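Local coordinates for protein N-acetylcysteine deacetylase (Bacillus subtilis, PDB 1YSJ) that probably removes the acetyl group from N-acetylcysteine with the aid of two divalent metal ions, releasing cysteine and acetate for sulfur metabolism, at residues Leu101-Gln106 with Met119-His124; Asn183-Pro188 with Glu371-Pro376. The protein carries 1 engineered substitution. All coordinates share one frame; numbering follows the deposited sequence.

Contact 1 (Leu101-Gln106 with Met119-His124); sequences LPIQEQ and MHACGH. With NI (nickel (II) ion), chain C; NI (nickel (II) ion), chain D.
Selenomethionine Met119 is clasped by Leu101, Ile103 and Glu105, and contributes the largest single share of the buried surface. Its backbone forms a single antiparallel hydrogen-bonded pair with Leu101: Leu101 N to Met119 O and Met119 N to Leu101 O both measure 2.9 Å, although the two differ in approach. The amide of Met119 lies in the plane of the Leu101 carbonyl, whereas that of Leu101 stands 39° out of the Met119 carbonyl plane. Because CG of Met119 is anti to its own N (chi1 166°) and the chain bends only at chi3, the Met119 side chain crosses that of Glu105 at about a right angle, with SE 3.7 Å from Glu105 CB, and CE turns back to the CG2 branch of Ile103. This bridge joins two parts of the loop between strand 91-97 and helix 124-139; in the dinuclear M20 metal site, Cys122 comes from the loop's end and His124 opens the helix. Cys122 SG lies 2.5 Å from the nickel that His124 NE2 also binds, at 2.0 Å, and 2.6 Å from the other. Glu105 OE1 accepts from Ser113 N and from a water that in turn takes the His120 N-H, while OE2 is hydrogen-bonded to Thr107 OG1 and His42 NE2. With an alanine here, His42, Thr107 and the water would probably lose their shared partner. Leu101 CD1 reaches Cys122 CB at 4.2 Å.

Contact 2 (Asn183-Pro188 with Glu371-Pro376); sequences NKPDLP and EEWHHP. With NI (nickel (II) ion), chain D.
Trp373 turns the N-H edge of its indole to Asn183, and two oxygens of that one residue receive it. NE1 lies 3.0 Å from Asn183 O and makes a weaker bond of 3.2 Å to Asn183 OD1; N-H...O angles near 134° in both show that neither is straight, as expected of a proton shared between two acceptors. Asn183 O sits near the ring plane, but the donor stands well out of the carbonyl plane. The amide and indole planes are 86° apart, so the side-chain amide of Asn183 is set almost upright against the ring. With CG between the backbone N and the carbonyl carbon (chi1 71°), OD1 is brought round to the same N-H as the residue's own carbonyl, while ND2 donates a hydrogen bond to Cys122 O. Pro185 meets the indole at about a right angle, its CD 3.4 Å from Trp373 NE1, and its CB approaches Glu371 O. Lys184 crosses the ring obliquely, with CD 3.8 Å from Trp373 CZ2; its bent chain carries NZ to a salt bridge with Asp186 OD2. A type I turn from Lys184 to Leu187 and a type II turn from Glu372 to His375 shape the two segments. The second places His374 NE2 2.3 Å from a nickel ion, in the dinuclear metal centre of the M20 peptidase family, where the C-terminal end of strand 175-184 meets the loop after strand 360-366.

Overall arrangement
Contacts 1 and 2 lie with their centres about 12 Å apart, in series along the chain, and meet at the dinuclear nickel centre. Two probable hydrogen bonds join them directly: Cys122 O to Asn183 ND2 at 2.7 Å and Ala121 O to His374 N at 2.8 Å. Both acceptors belong to Met119-His124; the donors come one from each segment of contact 2. Packing adds to this, with Ile103 CD1 3.3 Å from His374 O. One nickel ion takes ligands from both, Cys122 and His374, with Glu158 completing its protein ligands; His182 joins Cys122 and His124 at the other. A water shared by the contacts bridges the two metals.

Contact 1 (Leu101-Gln106 with Met119-His124)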
loop_
_atom_site.group_PDB
_atom_site.type_symbol
_atom_site.label_atom_id
_atom_site.label_comp_id
_atom_site.label_asym_id
_atom_site.label_seq_id
_atom_site.Cartn_x
_atom_site.Cartn_y
_atom_site.Cartn_z
ATOM N N LEU A 101 5.385 -21.376 -18.822
ATOM C CA LEU A 101 5.017 -20.536 -17.676
ATOM C C LEU A 101 5.489 -21.066 -16.323
ATOM O O LEU A 101 5.596 -22.279 -16.142
ATOM C CB LEU A 101 3.502 -20.324 -17.645
ATOM C CG LEU A 101 2.950 -19.323 -18.662
ATOM C CD1 LEU A 101 1.487 -19.624 -18.941
ATOM C CD2 LEU A 101 3.148 -17.871 -18.202
ATOM N N PRO A 102 5.766 -20.153 -15.364
ATOM C CA PRO A 102 6.180 -20.546 -14.011
ATOM C C PRO A 102 5.005 -21.053 -13.168
ATOM O O PRO A 102 4.691 -20.485 -12.116
ATOM C CB PRO A 102 6.741 -19.245 -13.429
ATOM C CG PRO A 102 5.950 -18.172 -14.112
ATOM C CD PRO A 102 5.722 -18.683 -15.515
ATOM N N ILE A 103 4.366 -22.122 -13.634
ATOM C CA ILE A 103 3.239 -22.714 -12.930
ATOM C C ILE A 103 3.467 -24.221 -12.805
ATOM O O ILE A 103 3.963 -24.853 -13.738
ATOM C CB ILE A 103 1.899 -22.447 -13.670
ATOM C CG1 ILE A 103 1.753 -20.967 -14.040
ATOM C CG2 ILE A 103 0.713 -22.908 -12.822
ATOM C CD1 ILE A 103 0.746 -20.694 -15.141
ATOM N N GLN A 104 3.118 -24.784 -11.650
ATOM C CA GLN A 104 3.194 -26.227 -11.429
ATOM C C GLN A 104 2.037 -26.932 -12.137
ATOM O O GLN A 104 0.867 -26.612 -11.904
ATOM C CB GLN A 104 3.181 -26.544 -9.923
ATOM C CG GLN A 104 3.085 -28.028 -9.569
ATOM C CD GLN A 104 4.347 -28.811 -9.911
ATOM O OE1 GLN A 104 5.457 -28.407 -9.559
ATOM N NE2 GLN A 104 4.177 -29.945 -10.588
ATOM N N GLU A 105 2.372 -27.891 -12.997
ATOM C CA GLU A 105 1.367 -28.655 -13.736
ATOM C C GLU A 105 0.552 -29.575 -12.828
ATOM O O GLU A 105 1.114 -30.273 -11.980
ATOM C CB GLU A 105 2.025 -29.454 -14.863
ATOM C CG GLU A 105 1.047 -30.242 -15.716
ATOM C CD GLU A 105 1.545 -30.475 -17.121
ATOM O OE1 GLU A 105 2.727 -30.180 -17.397
ATOM O OE2 GLU A 105 0.747 -30.951 -17.956
ATOM N N GLN A 106 -0.770 -29.563 -13.020
ATOM C CA GLN A 106 -1.693 -30.395 -12.240
ATOM C C GLN A 106 -2.607 -31.271 -13.114
ATOM O O GLN A 106 -3.744 -31.553 -12.740
ATOM C CB GLN A 106 -2.543 -29.523 -11.308
ATOM C CG GLN A 106 -1.785 -28.878 -10.152
ATOM C CD GLN A 106 -2.717 -28.202 -9.148
ATOM O OE1 GLN A 106 -2.835 -26.974 -9.119
ATOM N NE2 GLN A 106 -3.389 -29.005 -8.330
HETATM N N MSE A 119 5.370 -25.137 -16.710
HETATM C CA MSE A 119 4.348 -25.810 -17.507
HETATM C C MSE A 119 3.946 -25.014 -18.738
HETATM O O MSE A 119 3.820 -23.792 -18.681
HETATM C CB MSE A 119 3.101 -26.099 -16.667
HETATM C CG MSE A 119 1.881 -26.494 -17.485
HETATM SE SE MSE A 119 0.216 -26.621 -16.485
HETATM C CE MSE A 119 0.571 -25.312 -15.141
ATOM N N HIS A 120 3.725 -25.731 -19.837
ATOM C CA HIS A 120 3.099 -25.172 -21.025
ATOM C C HIS A 120 1.586 -25.057 -20.818
ATOM O O HIS A 120 0.807 -25.807 -21.410
ATOM C CB HIS A 120 3.426 -26.032 -22.256
ATOM C CG HIS A 120 4.667 -25.605 -22.975
ATOM N ND1 HIS A 120 4.773 -24.388 -23.616
ATOM C CD2 HIS A 120 5.852 -26.232 -23.162
ATOM C CE1 HIS A 120 5.973 -24.280 -24.159
ATOM N NE2 HIS A 120 6.649 -25.385 -23.895
ATOM N N ALA A 121 1.185 -24.106 -19.976
ATOM C CA ALA A 121 -0.217 -23.926 -19.591
ATOM C C ALA A 121 -0.987 -23.003 -20.539
ATOM O O ALA A 121 -2.128 -22.630 -20.268
ATOM C CB ALA A 121 -0.306 -23.412 -18.152
ATOM N N CYS A 122 -0.361 -22.641 -21.651
ATOM C CA CYS A 122 -0.992 -21.772 -22.638
ATOM C C CYS A 122 -1.000 -22.401 -24.040
ATOM O O CYS A 122 -1.402 -21.763 -25.007
ATOM C CB CYS A 122 -0.306 -20.403 -22.646
ATOM S SG CYS A 122 -1.376 -19.033 -23.167
ATOM N N GLY A 123 -0.553 -23.655 -24.134
ATOM C CA GLY A 123 -0.587 -24.413 -25.393
ATOM C C GLY A 123 0.446 -24.028 -26.448
ATOM O O GLY A 123 0.273 -24.342 -27.622
ATOM N N HIS A 124 1.528 -23.373 -26.034
ATOM C CA HIS A 124 2.573 -22.932 -26.962
ATOM C C HIS A 124 3.360 -24.103 -27.544
ATOM O O HIS A 124 3.932 -24.002 -28.640
ATOM C CB HIS A 124 3.508 -21.936 -26.277
ATOM C CG HIS A 124 2.847 -20.642 -25.910
ATOM N ND1 HIS A 124 3.559 -19.531 -25.510
ATOM C CD2 HIS A 124 1.541 -20.278 -25.892
ATOM C CE1 HIS A 124 2.720 -18.544 -25.247
ATOM N NE2 HIS A 124 1.490 -18.970 -25.473
HETATM NI NI NI C . -0.285 -17.982 -25.204
HETATM NI NI NI D . -0.228 -17.043 -21.997
HETATM O O HOH W 1 4.121 -28.612 -19.531
HETATM O O HOH W 2 -0.334 -16.301 -24.357
HETATM O O HOH W 3 0.537 -16.693 -26.888
HETATM O O HOH W 4 -1.846 -15.382 -22.314
#

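Contact 2 (Asn183-Pro188 with Glu371-Pro376)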
loop_
_atom_site.group_PDB
_atom_site.type_symbol
_atom_site.label_atom_id
_atom_site.label_comp_id
_atom_site.label_asym_id
_atom_site.label_seq_id
_atom_site.Cartn_x
_atom_site.Cartn_y
_atom_site.Cartn_z
ATOM N N ASN A 183 -4.519 -21.133 -29.624
ATOM C CA ASN A 183 -5.474 -22.166 -29.255
ATOM C C ASN A 183 -6.615 -21.545 -28.458
ATOM O O ASN A 183 -6.401 -20.618 -27.675
ATOM C CB ASN A 183 -4.789 -23.288 -28.462
ATOM C CG ASN A 183 -4.386 -22.856 -27.063
ATOM O OD1 ASN A 183 -5.185 -22.904 -26.129
ATOM N ND2 ASN A 183 -3.143 -22.427 -26.916
ATOM N N LYS A 184 -7.822 -22.041 -28.684
ATOM C CA LYS A 184 -8.999 -21.542 -27.998
ATOM C C LYS A 184 -9.756 -22.736 -27.422
ATOM O O LYS A 184 -10.477 -23.422 -28.149
ATOM C CB LYS A 184 -9.872 -20.728 -28.956
ATOM C CG LYS A 184 -10.785 -19.697 -28.285
ATOM C CD LYS A 184 -9.989 -18.495 -27.780
ATOM C CE LYS A 184 -10.888 -17.324 -27.412
ATOM N NZ LYS A 184 -11.602 -17.538 -26.136
ATOM N N PRO A 185 -9.573 -23.000 -26.114
ATOM C CA PRO A 185 -10.133 -24.186 -25.447
ATOM C C PRO A 185 -11.653 -24.319 -25.531
ATOM O O PRO A 185 -12.168 -25.439 -25.494
ATOM C CB PRO A 185 -9.686 -24.023 -23.983
ATOM C CG PRO A 185 -9.263 -22.591 -23.849
ATOM C CD PRO A 185 -8.774 -22.174 -25.188
ATOM N N ASP A 186 -12.356 -23.194 -25.654
ATOM C CA ASP A 186 -13.823 -23.184 -25.679
ATOM C C ASP A 186 -14.415 -23.487 -27.059
ATOM O O ASP A 186 -15.628 -23.663 -27.194
ATOM C CB ASP A 186 -14.371 -21.854 -25.143
ATOM C CG ASP A 186 -13.728 -20.648 -25.802
ATOM O OD1 ASP A 186 -14.431 -19.931 -26.544
ATOM O OD2 ASP A 186 -12.516 -20.418 -25.581
ATOM N N LEU A 187 -13.560 -23.540 -28.078
ATOM C CA LEU A 187 -13.988 -23.876 -29.438
ATOM C C LEU A 187 -13.694 -25.344 -29.757
ATOM O O LEU A 187 -12.745 -25.912 -29.221
ATOM C CB LEU A 187 -13.316 -22.951 -30.462
ATOM C CG LEU A 187 -13.737 -21.480 -30.499
ATOM C CD1 LEU A 187 -12.907 -20.728 -31.521
ATOM C CD2 LEU A 187 -15.231 -21.320 -30.797
ATOM N N PRO A 188 -14.507 -25.965 -30.629
ATOM C CA PRO A 188 -14.272 -27.377 -30.924
ATOM C C PRO A 188 -13.171 -27.602 -31.961
ATOM O O PRO A 188 -12.819 -26.684 -32.701
ATOM C CB PRO A 188 -15.628 -27.852 -31.461
ATOM C CG PRO A 188 -16.252 -26.638 -32.058
ATOM C CD PRO A 188 -15.665 -25.428 -31.373
ATOM N N GLU A 371 -9.971 -26.246 -19.343
ATOM C CA GLU A 371 -9.670 -25.067 -18.540
ATOM C C GLU A 371 -9.204 -23.920 -19.434
ATOM O O GLU A 371 -8.814 -24.130 -20.589
ATOM C CB GLU A 371 -8.599 -25.382 -17.488
ATOM C CG GLU A 371 -8.880 -26.603 -16.602
ATOM C CD GLU A 371 -9.976 -26.378 -15.562
ATOM O OE1 GLU A 371 -10.495 -27.385 -15.027
ATOM O OE2 GLU A 371 -10.320 -25.211 -15.271
ATOM N N GLU A 372 -9.247 -22.706 -18.897
ATOM C CA GLU A 372 -8.774 -21.537 -19.627
ATOM C C GLU A 372 -7.245 -21.423 -19.569
ATOM O O GLU A 372 -6.587 -22.119 -18.781
ATOM C CB GLU A 372 -9.461 -20.263 -19.121
ATOM C CG GLU A 372 -9.307 -19.978 -17.636
ATOM C CD GLU A 372 -10.180 -18.820 -17.166
ATOM O OE1 GLU A 372 -11.360 -18.749 -17.581
ATOM O OE2 GLU A 372 -9.687 -17.986 -16.375
ATOM N N TRP A 373 -6.687 -20.557 -20.413
ATOM C CA TRP A 373 -5.242 -20.344 -20.446
ATOM C C TRP A 373 -4.681 -20.090 -19.043
ATOM O O TRP A 373 -5.315 -19.410 -18.225
ATOM C CB TRP A 373 -4.881 -19.177 -21.371
ATOM C CG TRP A 373 -5.413 -19.287 -22.782
ATOM C CD1 TRP A 373 -5.516 -20.420 -23.544
ATOM C CD2 TRP A 373 -5.886 -18.211 -23.602
ATOM N NE1 TRP A 373 -6.037 -20.116 -24.783
ATOM C CE2 TRP A 373 -6.270 -18.768 -24.846
ATOM C CE3 TRP A 373 -6.020 -16.830 -23.409
ATOM C CZ2 TRP A 373 -6.782 -17.991 -25.891
ATOM C CZ3 TRP A 373 -6.531 -16.058 -24.450
ATOM C CH2 TRP A 373 -6.906 -16.642 -25.675
ATOM N N HIS A 374 -3.509 -20.673 -18.776
ATOM C CA HIS A 374 -2.740 -20.462 -17.537
ATOM C C HIS A 374 -3.183 -21.299 -16.334
ATOM O O HIS A 374 -2.548 -21.262 -15.280
ATOM C CB HIS A 374 -2.664 -18.971 -17.169
ATOM C CG HIS A 374 -1.823 -18.160 -18.105
ATOM N ND1 HIS A 374 -0.972 -17.167 -17.668
ATOM C CD2 HIS A 374 -1.690 -18.204 -19.451
ATOM C CE1 HIS A 374 -0.361 -16.626 -18.707
ATOM N NE2 HIS A 374 -0.778 -17.237 -19.801
ATOM N N HIS A 375 -4.260 -22.060 -16.491
ATOM C CA HIS A 375 -4.716 -22.946 -15.435
ATOM C C HIS A 375 -3.750 -24.130 -15.309
ATOM O O HIS A 375 -3.279 -24.641 -16.318
ATOM C CB HIS A 375 -6.135 -23.437 -15.731
ATOM C CG HIS A 375 -6.829 -24.030 -14.547
ATOM N ND1 HIS A 375 -7.724 -23.319 -13.776
ATOM C CD2 HIS A 375 -6.757 -25.265 -13.998
ATOM C CE1 HIS A 375 -8.172 -24.091 -12.802
ATOM N NE2 HIS A 375 -7.602 -25.277 -12.916
ATOM N N PRO A 376 -3.430 -24.549 -14.068
ATOM C CA PRO A 376 -2.611 -25.749 -13.824
ATOM C C PRO A 376 -3.112 -27.031 -14.514
ATOM O O PRO A 376 -2.306 -27.908 -14.834
ATOM C CB PRO A 376 -2.673 -25.915 -12.302
ATOM C CG PRO A 376 -2.926 -24.546 -11.784
ATOM C CD PRO A 376 -3.799 -23.874 -12.808
HETATM NI NI NI D . -0.228 -17.043 -21.997
HETATM O O HOH W 2 -0.334 -16.301 -24.357
HETATM O O HOH W 4 -1.846 -15.382 -22.314
#